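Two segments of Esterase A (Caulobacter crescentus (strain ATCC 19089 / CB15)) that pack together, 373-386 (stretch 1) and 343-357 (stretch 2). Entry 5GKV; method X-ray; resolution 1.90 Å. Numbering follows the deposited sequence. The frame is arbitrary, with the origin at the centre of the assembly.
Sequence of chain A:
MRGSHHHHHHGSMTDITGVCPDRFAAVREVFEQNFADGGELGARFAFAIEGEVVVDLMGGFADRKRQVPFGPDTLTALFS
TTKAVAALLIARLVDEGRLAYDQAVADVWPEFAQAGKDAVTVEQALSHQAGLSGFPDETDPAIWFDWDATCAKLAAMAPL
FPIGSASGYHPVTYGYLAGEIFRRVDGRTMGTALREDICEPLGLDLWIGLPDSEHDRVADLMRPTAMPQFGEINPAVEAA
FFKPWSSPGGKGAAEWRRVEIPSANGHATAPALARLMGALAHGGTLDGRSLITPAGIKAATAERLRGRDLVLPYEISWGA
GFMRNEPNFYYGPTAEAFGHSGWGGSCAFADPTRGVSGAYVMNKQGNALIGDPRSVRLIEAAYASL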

ATOM      1  N   PRO A 373      -9.095 -11.469   7.481  1.00 17.84           N
ATOM      2  CA  PRO A 373     -10.551 -11.650   7.417  1.00 17.37           C
ATOM      3  C   PRO A 373     -11.348 -10.495   7.995  1.00 17.15           C
ATOM      4  O   PRO A 373     -12.507 -10.337   7.606  1.00 17.18           O
ATOM      5  CB  PRO A 373     -10.793 -12.942   8.216  1.00 19.94           C
ATOM      6  CG  PRO A 373      -9.564 -13.122   9.042  1.00 27.12           C
ATOM      7  CD  PRO A 373      -8.442 -12.578   8.201  1.00 21.17           C
ATOM      8  N   ARG A 374     -10.788  -9.704   8.922  1.00 17.66           N
ATOM      9  CA  ARG A 374     -11.517  -8.522   9.397  1.00 16.84           C
ATOM     10  C   ARG A 374     -11.858  -7.598   8.230  1.00 16.02           C
ATOM     11  O   ARG A 374     -12.997  -7.119   8.107  1.00 15.29           O
ATOM     12  CB  ARG A 374     -10.698  -7.784  10.466  1.00 15.24           C
ATOM     13  CG  ARG A 374     -10.437  -8.628  11.747  1.00 13.89           C
ATOM     14  CD  ARG A 374      -9.415  -7.952  12.659  1.00 18.57           C
ATOM     15  NE  ARG A 374      -8.070  -7.943  12.056  1.00 16.26           N
ATOM     16  CZ  ARG A 374      -7.040  -7.250  12.539  1.00 17.59           C
ATOM     17  NH1 ARG A 374      -7.194  -6.474  13.611  1.00 12.71           N
ATOM     18  NH2 ARG A 374      -5.860  -7.327  11.940  1.00 14.99           N
ATOM     19  N   SER A 375     -10.902  -7.378   7.329  1.00 14.24           N
ATOM     20  CA  SER A 375     -11.143  -6.496   6.189  1.00 14.30           C
ATOM     21  C   SER A 375     -12.021  -7.175   5.143  1.00 15.91           C
ATOM     22  O   SER A 375     -12.925  -6.541   4.583  1.00 13.87           O
ATOM     23  CB  SER A 375      -9.810  -6.040   5.570  1.00 15.51           C
ATOM     24  OG  SER A 375      -9.126  -7.086   4.883  1.00 17.75           O
ATOM     25  N   VAL A 376     -11.790  -8.470   4.903  1.00 13.91           N
ATOM     26  CA  VAL A 376     -12.538  -9.182   3.867  1.00 15.08           C
ATOM     27  C   VAL A 376     -14.024  -9.228   4.214  1.00 15.87           C
ATOM     28  O   VAL A 376     -14.883  -8.970   3.357  1.00 15.72           O
ATOM     29  CB  VAL A 376     -11.950 -10.587   3.658  1.00 17.76           C
ATOM     30  CG1 VAL A 376     -12.752 -11.350   2.618  1.00 19.01           C
ATOM     31  CG2 VAL A 376     -10.473 -10.482   3.228  1.00 15.85           C
ATOM     32  N   ARG A 377     -14.351  -9.543   5.469  1.00 15.30           N
ATOM     33  CA  ARG A 377     -15.755  -9.607   5.878  1.00 17.27           C
ATOM     34  C   ARG A 377     -16.438  -8.256   5.712  1.00 16.26           C
ATOM     35  O   ARG A 377     -17.617  -8.188   5.341  1.00 14.72           O
ATOM     36  CB  ARG A 377     -15.874 -10.056   7.336  1.00 17.94           C
ATOM     37  CG  ARG A 377     -15.509 -11.508   7.624  1.00 24.60           C
ATOM     38  CD  ARG A 377     -15.920 -11.882   9.076  1.00 28.29           C
ATOM     39  NE  ARG A 377     -15.059 -11.255  10.086  1.00 28.28           N
ATOM     40  CZ  ARG A 377     -13.951 -11.817  10.567  1.00 31.94           C
ATOM     41  NH1 ARG A 377     -13.586 -13.028  10.148  1.00 26.44           N
ATOM     42  NH2 ARG A 377     -13.218 -11.186  11.482  1.00 31.03           N
ATOM     43  N   LEU A 378     -15.726  -7.163   6.013  1.00 12.25           N
ATOM     44  CA  LEU A 378     -16.313  -5.830   5.879  1.00 12.60           C
ATOM     45  C   LEU A 378     -16.596  -5.499   4.418  1.00 13.90           C
ATOM     46  O   LEU A 378     -17.683  -5.008   4.077  1.00 15.87           O
ATOM     47  CB  LEU A 378     -15.383  -4.769   6.494  1.00 12.95           C
ATOM     48  CG  LEU A 378     -15.314  -4.771   8.029  1.00 14.35           C
ATOM     49  CD1 LEU A 378     -14.137  -3.916   8.534  1.00 12.77           C
ATOM     50  CD2 LEU A 378     -16.660  -4.278   8.628  1.00 12.86           C
ATOM     51  N   ILE A 379     -15.630  -5.771   3.541  1.00 14.63           N
ATOM     52  CA  ILE A 379     -15.801  -5.479   2.120  1.00 16.79           C
ATOM     53  C   ILE A 379     -16.917  -6.338   1.538  1.00 16.43           C
ATOM     54  O   ILE A 379     -17.719  -5.876   0.719  1.00 15.48           O
ATOM     55  CB  ILE A 379     -14.465  -5.681   1.378  1.00 15.77           C
ATOM     56  CG1 ILE A 379     -13.433  -4.643   1.866  1.00 13.86           C
ATOM     57  CG2 ILE A 379     -14.648  -5.578  -0.139  1.00 16.55           C
ATOM     58  CD1 ILE A 379     -11.995  -4.948   1.439  1.00 15.81           C
ATOM     59  N   GLU A 380     -16.992  -7.598   1.956  1.00 13.34           N
ATOM     60  CA  GLU A 380     -18.048  -8.464   1.443  1.00 13.48           C
ATOM     61  C   GLU A 380     -19.419  -7.983   1.908  1.00 16.83           C
ATOM     62  O   GLU A 380     -20.380  -7.971   1.127  1.00 19.47           O
ATOM     63  CB  GLU A 380     -17.767  -9.915   1.864  1.00 17.30           C
ATOM     64  CG  GLU A 380     -16.522 -10.457   1.132  1.00 18.30           C
ATOM     65  CD  GLU A 380     -16.201 -11.911   1.442  1.00 28.03           C
ATOM     66  OE1 GLU A 380     -16.643 -12.409   2.497  1.00 28.32           O
ATOM     67  OE2 GLU A 380     -15.506 -12.558   0.619  1.00 27.28           O
ATOM     68  N   ALA A 381     -19.519  -7.515   3.151  1.00 12.58           N
ATOM     69  CA  ALA A 381     -20.779  -6.940   3.614  1.00 14.98           C
ATOM     70  C   ALA A 381     -21.145  -5.683   2.837  1.00 18.01           C
ATOM     71  O   ALA A 381     -22.330  -5.430   2.558  1.00 15.15           O
ATOM     72  CB  ALA A 381     -20.700  -6.618   5.110  1.00 17.75           C
ATOM     73  N   ALA A 382     -20.148  -4.855   2.511  1.00 15.28           N
ATOM     74  CA  ALA A 382     -20.441  -3.642   1.759  1.00 16.54           C
ATOM     75  C   ALA A 382     -20.983  -3.990   0.378  1.00 18.87           C
ATOM     76  O   ALA A 382     -21.988  -3.422  -0.068  1.00 17.25           O
ATOM     77  CB  ALA A 382     -19.186  -2.773   1.655  1.00 14.61           C
ATOM     78  N   TYR A 383     -20.331  -4.940  -0.311  1.00 17.14           N
ATOM     79  CA  TYR A 383     -20.808  -5.340  -1.634  1.00 17.16           C
ATOM     80  C   TYR A 383     -22.183  -5.998  -1.563  1.00 19.81           C
ATOM     81  O   TYR A 383     -23.004  -5.817  -2.472  1.00 19.62           O
ATOM     82  CB  TYR A 383     -19.809  -6.286  -2.305  1.00 16.92           C
ATOM     83  CG  TYR A 383     -18.733  -5.573  -3.098  1.00 20.85           C
ATOM     84  CD1 TYR A 383     -17.496  -5.279  -2.519  1.00 17.77           C
ATOM     85  CD2 TYR A 383     -18.943  -5.207  -4.429  1.00 18.72           C
ATOM     86  CE1 TYR A 383     -16.501  -4.624  -3.247  1.00 17.29           C
ATOM     87  CE2 TYR A 383     -17.957  -4.559  -5.160  1.00 21.67           C
ATOM     88  CZ  TYR A 383     -16.741  -4.271  -4.558  1.00 19.60           C
ATOM     89  OH  TYR A 383     -15.761  -3.635  -5.273  1.00 17.46           O
ATOM     90  N   ALA A 384     -22.448  -6.786  -0.512  1.00 17.02           N
ATOM     91  CA  ALA A 384     -23.758  -7.419  -0.372  1.00 20.89           C
ATOM     92  C   ALA A 384     -24.858  -6.404  -0.091  1.00 22.60           C
ATOM     93  O   ALA A 384     -26.043  -6.750  -0.168  1.00 21.30           O
ATOM     94  CB  ALA A 384     -23.737  -8.469   0.744  1.00 16.25           C
ATOM     95  N   SER A 385     -24.492  -5.171   0.245  1.00 18.64           N
ATOM     96  CA  SER A 385     -25.448  -4.103   0.483  1.00 19.82           C
ATOM     97  C   SER A 385     -25.791  -3.329  -0.779  1.00 20.97           C
ATOM     98  O   SER A 385     -26.716  -2.507  -0.752  1.00 22.26           O
ATOM     99  CB  SER A 385     -24.898  -3.138   1.540  1.00 16.89           C
ATOM    100  OG  SER A 385     -24.693  -3.825   2.768  1.00 18.11           O
ATOM    101  N   LEU A 386     -25.070  -3.564  -1.867  1.00 23.40           N
ATOM    102  CA  LEU A 386     -25.269  -2.798  -3.097  1.00 23.12           C
ATOM    103  C   LEU A 386     -26.474  -3.339  -3.852  1.00 32.90           C
ATOM    104  O   LEU A 386     -27.198  -2.569  -4.480  1.00 38.29           O
ATOM    105  CB  LEU A 386     -24.012  -2.857  -3.982  1.00 24.37           C
ATOM    106  CG  LEU A 386     -22.761  -2.223  -3.349  1.00 24.92           C
ATOM    107  CD1 LEU A 386     -21.515  -2.453  -4.184  1.00 24.36           C
ATOM    108  CD2 LEU A 386     -22.973  -0.747  -3.133  1.00 24.07           C
TER
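Stretch 2 343-357: WGGSCAFADPTRGVS

A β-strand and its following turn lie along one flank of a C-terminal helix in a mostly apolar contact, pinned near its far end by one buried tyrosine-aspartate hydrogen bond. Stretch 2 runs as a strand from Cys 347 to Asp 351, turns through Pro 352 to Gly 355 and re-enters a strand at Val 356. The first strand and the helix run in broadly the same direction, with a signed crossing angle of -31° and a closest axial approach of 10.4 Å. Strand alternation sets the pattern: Cys 347, Phe 349 and Asp 351 direct their CA-to-CB bonds toward the helix, Ala 348 and Ala 350 away. At the start, the Arg 374 side chain reaches Gly 344, its NH2 3.0 Å from Gly 344 O but at an angle too poor for a hydrogen bond. Gly 345 leaves room here, since a CB on it would clash with Arg 374 NH2. One helical turn meets Cys 347 from two residues: Ser 375 CB and Ile 379 CD1 each lie 4.0 Å from Cys 347 SG. Ile 379 CD1 also packs 3.5 Å from Phe 349 CE1. Tyr 383 is the most heavily covered residue; its CA-to-CB bond points sideways, yet the ring carries its hydroxyl up to the side chains of Phe 349, Asp 351 and Val 356. There Tyr 383 OH donates to Asp 351 OD2 at 2.6 Å, while Tyr 383 CE1 lies 4.0 Å from Phe 349 CE2 and Tyr 383 CZ 3.6 Å from Val 356 CG2. Asp 351 also holds the turn, its OD1 accepting from Arg 354 N at 3.2 Å. The Arg 354 guanidinium turns one face to Tyr 383, whose CD2 is 3.9 Å from Arg 354 NH1. Leu 386 closes the contact, with its CD1 3.6 Å from Arg 354 NH2 and 4.2 Å from Val 356 CG1.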

ATOM      1  N   TRP A 343       1.015  -5.030   6.007  1.00 22.26           N
ATOM      2  CA  TRP A 343       1.414  -5.849   7.147  1.00 29.93           C
ATOM      3  C   TRP A 343       0.454  -5.675   8.322  1.00 23.02           C
ATOM      4  O   TRP A 343       0.276  -4.568   8.835  1.00 26.30           O
ATOM      5  CB  TRP A 343       2.838  -5.456   7.565  1.00 30.66           C
ATOM      6  CG  TRP A 343       3.342  -6.204   8.759  1.00 36.55           C
ATOM      7  CD1 TRP A 343       3.274  -5.811  10.071  1.00 36.40           C
ATOM      8  CD2 TRP A 343       4.016  -7.465   8.752  1.00 43.67           C
ATOM      9  NE1 TRP A 343       3.850  -6.768  10.884  1.00 39.62           N
ATOM     10  CE2 TRP A 343       4.316  -7.789  10.098  1.00 42.45           C
ATOM     11  CE3 TRP A 343       4.400  -8.353   7.743  1.00 38.45           C
ATOM     12  CZ2 TRP A 343       4.974  -8.961  10.454  1.00 45.31           C
ATOM     13  CZ3 TRP A 343       5.057  -9.516   8.100  1.00 43.65           C
ATOM     14  CH2 TRP A 343       5.336  -9.811   9.444  1.00 46.85           C
ATOM     15  N   GLY A 344      -0.162  -6.764   8.755  1.00 22.83           N
ATOM     16  CA  GLY A 344      -1.035  -6.725   9.904  1.00 22.43           C
ATOM     17  C   GLY A 344      -2.512  -6.605   9.580  1.00 22.40           C
ATOM     18  O   GLY A 344      -3.346  -6.906  10.446  1.00 17.43           O
ATOM     19  N   GLY A 345      -2.865  -6.176   8.368  1.00 16.91           N
ATOM     20  CA  GLY A 345      -4.247  -6.320   7.948  1.00 15.37           C
ATOM     21  C   GLY A 345      -4.899  -5.135   7.258  1.00 15.29           C
ATOM     22  O   GLY A 345      -6.014  -5.286   6.762  1.00 15.73           O
ATOM     23  N   SER A 346      -4.240  -3.973   7.201  1.00 14.76           N
ATOM     24  CA  SER A 346      -4.838  -2.832   6.510  1.00 13.90           C
ATOM     25  C   SER A 346      -4.937  -3.087   5.002  1.00 14.41           C
ATOM     26  O   SER A 346      -4.242  -3.937   4.435  1.00 13.76           O
ATOM     27  CB  SER A 346      -4.031  -1.552   6.773  1.00 13.65           C
ATOM     28  OG  SER A 346      -2.787  -1.540   6.064  1.00 13.69           O
ATOM     29  N   CYS A 347      -5.809  -2.326   4.341  1.00 16.13           N
ATOM     30  CA  CYS A 347      -5.889  -2.425   2.887  1.00 14.90           C
ATOM     31  C   CYS A 347      -6.630  -1.214   2.343  1.00 16.14           C
ATOM     32  O   CYS A 347      -7.353  -0.522   3.068  1.00 13.60           O
ATOM     33  CB  CYS A 347      -6.593  -3.714   2.437  1.00 11.17           C
ATOM     34  SG  CYS A 347      -8.401  -3.685   2.716  1.00 16.98           S
ATOM     35  N   ALA A 348      -6.456  -0.986   1.042  1.00 15.17           N
ATOM     36  CA  ALA A 348      -7.258  -0.012   0.315  1.00 17.15           C
ATOM     37  C   ALA A 348      -7.439  -0.530  -1.104  1.00 16.20           C
ATOM     38  O   ALA A 348      -6.504  -1.099  -1.679  1.00 15.42           O
ATOM     39  CB  ALA A 348      -6.607   1.372   0.315  1.00 12.15           C
ATOM     40  N   PHE A 349      -8.639  -0.356  -1.658  1.00 12.78           N
ATOM     41  CA  PHE A 349      -8.902  -0.906  -2.983  1.00 14.91           C
ATOM     42  C   PHE A 349      -9.832   0.013  -3.761  1.00 16.82           C
ATOM     43  O   PHE A 349     -10.578   0.817  -3.188  1.00 14.07           O
ATOM     44  CB  PHE A 349      -9.528  -2.302  -2.887  1.00 16.45           C
ATOM     45  CG  PHE A 349     -10.958  -2.270  -2.402  1.00 17.98           C
ATOM     46  CD1 PHE A 349     -11.238  -2.157  -1.044  1.00 17.72           C
ATOM     47  CD2 PHE A 349     -12.012  -2.294  -3.305  1.00 18.92           C
ATOM     48  CE1 PHE A 349     -12.562  -2.094  -0.592  1.00 17.97           C
ATOM     49  CE2 PHE A 349     -13.339  -2.228  -2.859  1.00 18.89           C
ATOM     50  CZ  PHE A 349     -13.609  -2.138  -1.512  1.00 18.94           C
ATOM     51  N   ALA A 350      -9.823  -0.176  -5.084  1.00 15.70           N
ATOM     52  CA  ALA A 350     -10.714   0.500  -6.013  1.00 13.43           C
ATOM     53  C   ALA A 350     -11.367  -0.529  -6.923  1.00 18.94           C
ATOM     54  O   ALA A 350     -10.728  -1.508  -7.317  1.00 18.99           O
ATOM     55  CB  ALA A 350      -9.962   1.529  -6.878  1.00 16.72           C
ATOM     56  N   ASP A 351     -12.626  -0.295  -7.272  1.00 16.99           N
ATOM     57  CA  ASP A 351     -13.360  -1.149  -8.205  1.00 18.34           C
ATOM     58  C   ASP A 351     -13.929  -0.237  -9.283  1.00 21.41           C
ATOM     59  O   ASP A 351     -15.012   0.340  -9.120  1.00 19.28           O
ATOM     60  CB  ASP A 351     -14.448  -1.936  -7.480  1.00 20.00           C
ATOM     61  CG  ASP A 351     -15.259  -2.823  -8.405  1.00 21.49           C
ATOM     62  OD1 ASP A 351     -15.074  -2.767  -9.656  1.00 20.47           O
ATOM     63  OD2 ASP A 351     -16.111  -3.564  -7.868  1.00 20.93           O
ATOM     64  N   PRO A 352     -13.210  -0.059 -10.399  1.00 22.84           N
ATOM     65  CA  PRO A 352     -13.726   0.835 -11.450  1.00 21.60           C
ATOM     66  C   PRO A 352     -14.989   0.313 -12.102  1.00 23.83           C
ATOM     67  O   PRO A 352     -15.756   1.117 -12.638  1.00 26.49           O
ATOM     68  CB  PRO A 352     -12.573   0.908 -12.462  1.00 24.64           C
ATOM     69  CG  PRO A 352     -11.359   0.536 -11.682  1.00 24.03           C
ATOM     70  CD  PRO A 352     -11.832  -0.490 -10.667  1.00 22.75           C
ATOM     71  N   THR A 353     -15.219  -1.005 -12.076  1.00 19.18           N
ATOM     72  CA  THR A 353     -16.393  -1.568 -12.736  1.00 24.11           C
ATOM     73  C   THR A 353     -17.675  -1.197 -12.003  1.00 27.62           C
ATOM     74  O   THR A 353     -18.679  -0.849 -12.633  1.00 24.50           O
ATOM     75  CB  THR A 353     -16.260  -3.083 -12.830  1.00 26.76           C
ATOM     76  OG1 THR A 353     -15.089  -3.408 -13.590  1.00 28.88           O
ATOM     77  CG2 THR A 353     -17.476  -3.690 -13.493  1.00 29.36           C
ATOM     78  N   ARG A 354     -17.665  -1.279 -10.673  1.00 22.21           N
ATOM     79  CA  ARG A 354     -18.826  -0.922  -9.866  1.00 28.57           C
ATOM     80  C   ARG A 354     -18.780   0.520  -9.368  1.00 25.21           C
ATOM     81  O   ARG A 354     -19.768   0.997  -8.805  1.00 29.18           O
ATOM     82  CB  ARG A 354     -18.950  -1.879  -8.671  1.00 25.77           C
ATOM     83  CG  ARG A 354     -18.845  -3.366  -9.021  1.00 28.64           C
ATOM     84  CD  ARG A 354     -20.149  -3.912  -9.551  1.00 33.53           C
ATOM     85  NE  ARG A 354     -21.212  -3.859  -8.551  1.00 32.91           N
ATOM     86  CZ  ARG A 354     -21.509  -4.850  -7.717  1.00 36.01           C
ATOM     87  NH1 ARG A 354     -20.824  -5.990  -7.747  1.00 32.71           N
ATOM     88  NH2 ARG A 354     -22.503  -4.701  -6.849  1.00 36.42           N
ATOM     89  N   GLY A 355     -17.664   1.225  -9.547  1.00 21.63           N
ATOM     90  CA  GLY A 355     -17.567   2.593  -9.064  1.00 19.47           C
ATOM     91  C   GLY A 355     -17.351   2.745  -7.566  1.00 23.02           C
ATOM     92  O   GLY A 355     -17.575   3.833  -7.032  1.00 26.55           O
ATOM     93  N   VAL A 356     -16.896   1.705  -6.870  1.00 20.56           N
ATOM     94  CA  VAL A 356     -16.778   1.768  -5.415  1.00 18.02           C
ATOM     95  C   VAL A 356     -15.310   1.654  -5.017  1.00 18.80           C
ATOM     96  O   VAL A 356     -14.451   1.245  -5.802  1.00 16.71           O
ATOM     97  CB  VAL A 356     -17.621   0.682  -4.712  1.00 20.34           C
ATOM     98  CG1 VAL A 356     -19.074   0.764  -5.158  1.00 21.34           C
ATOM     99  CG2 VAL A 356     -17.063  -0.708  -4.984  1.00 19.17           C
ATOM    100  N   SER A 357     -15.027   2.037  -3.775  1.00 17.93           N
ATOM    101  CA  SER A 357     -13.687   1.930  -3.211  1.00 16.19           C
ATOM    102  C   SER A 357     -13.823   1.792  -1.702  1.00 19.65           C
ATOM    103  O   SER A 357     -14.892   2.047  -1.131  1.00 14.10           O
ATOM    104  CB  SER A 357     -12.834   3.166  -3.548  1.00 14.60           C
ATOM    105  OG  SER A 357     -13.478   4.315  -3.017  1.00 16.45           O
TER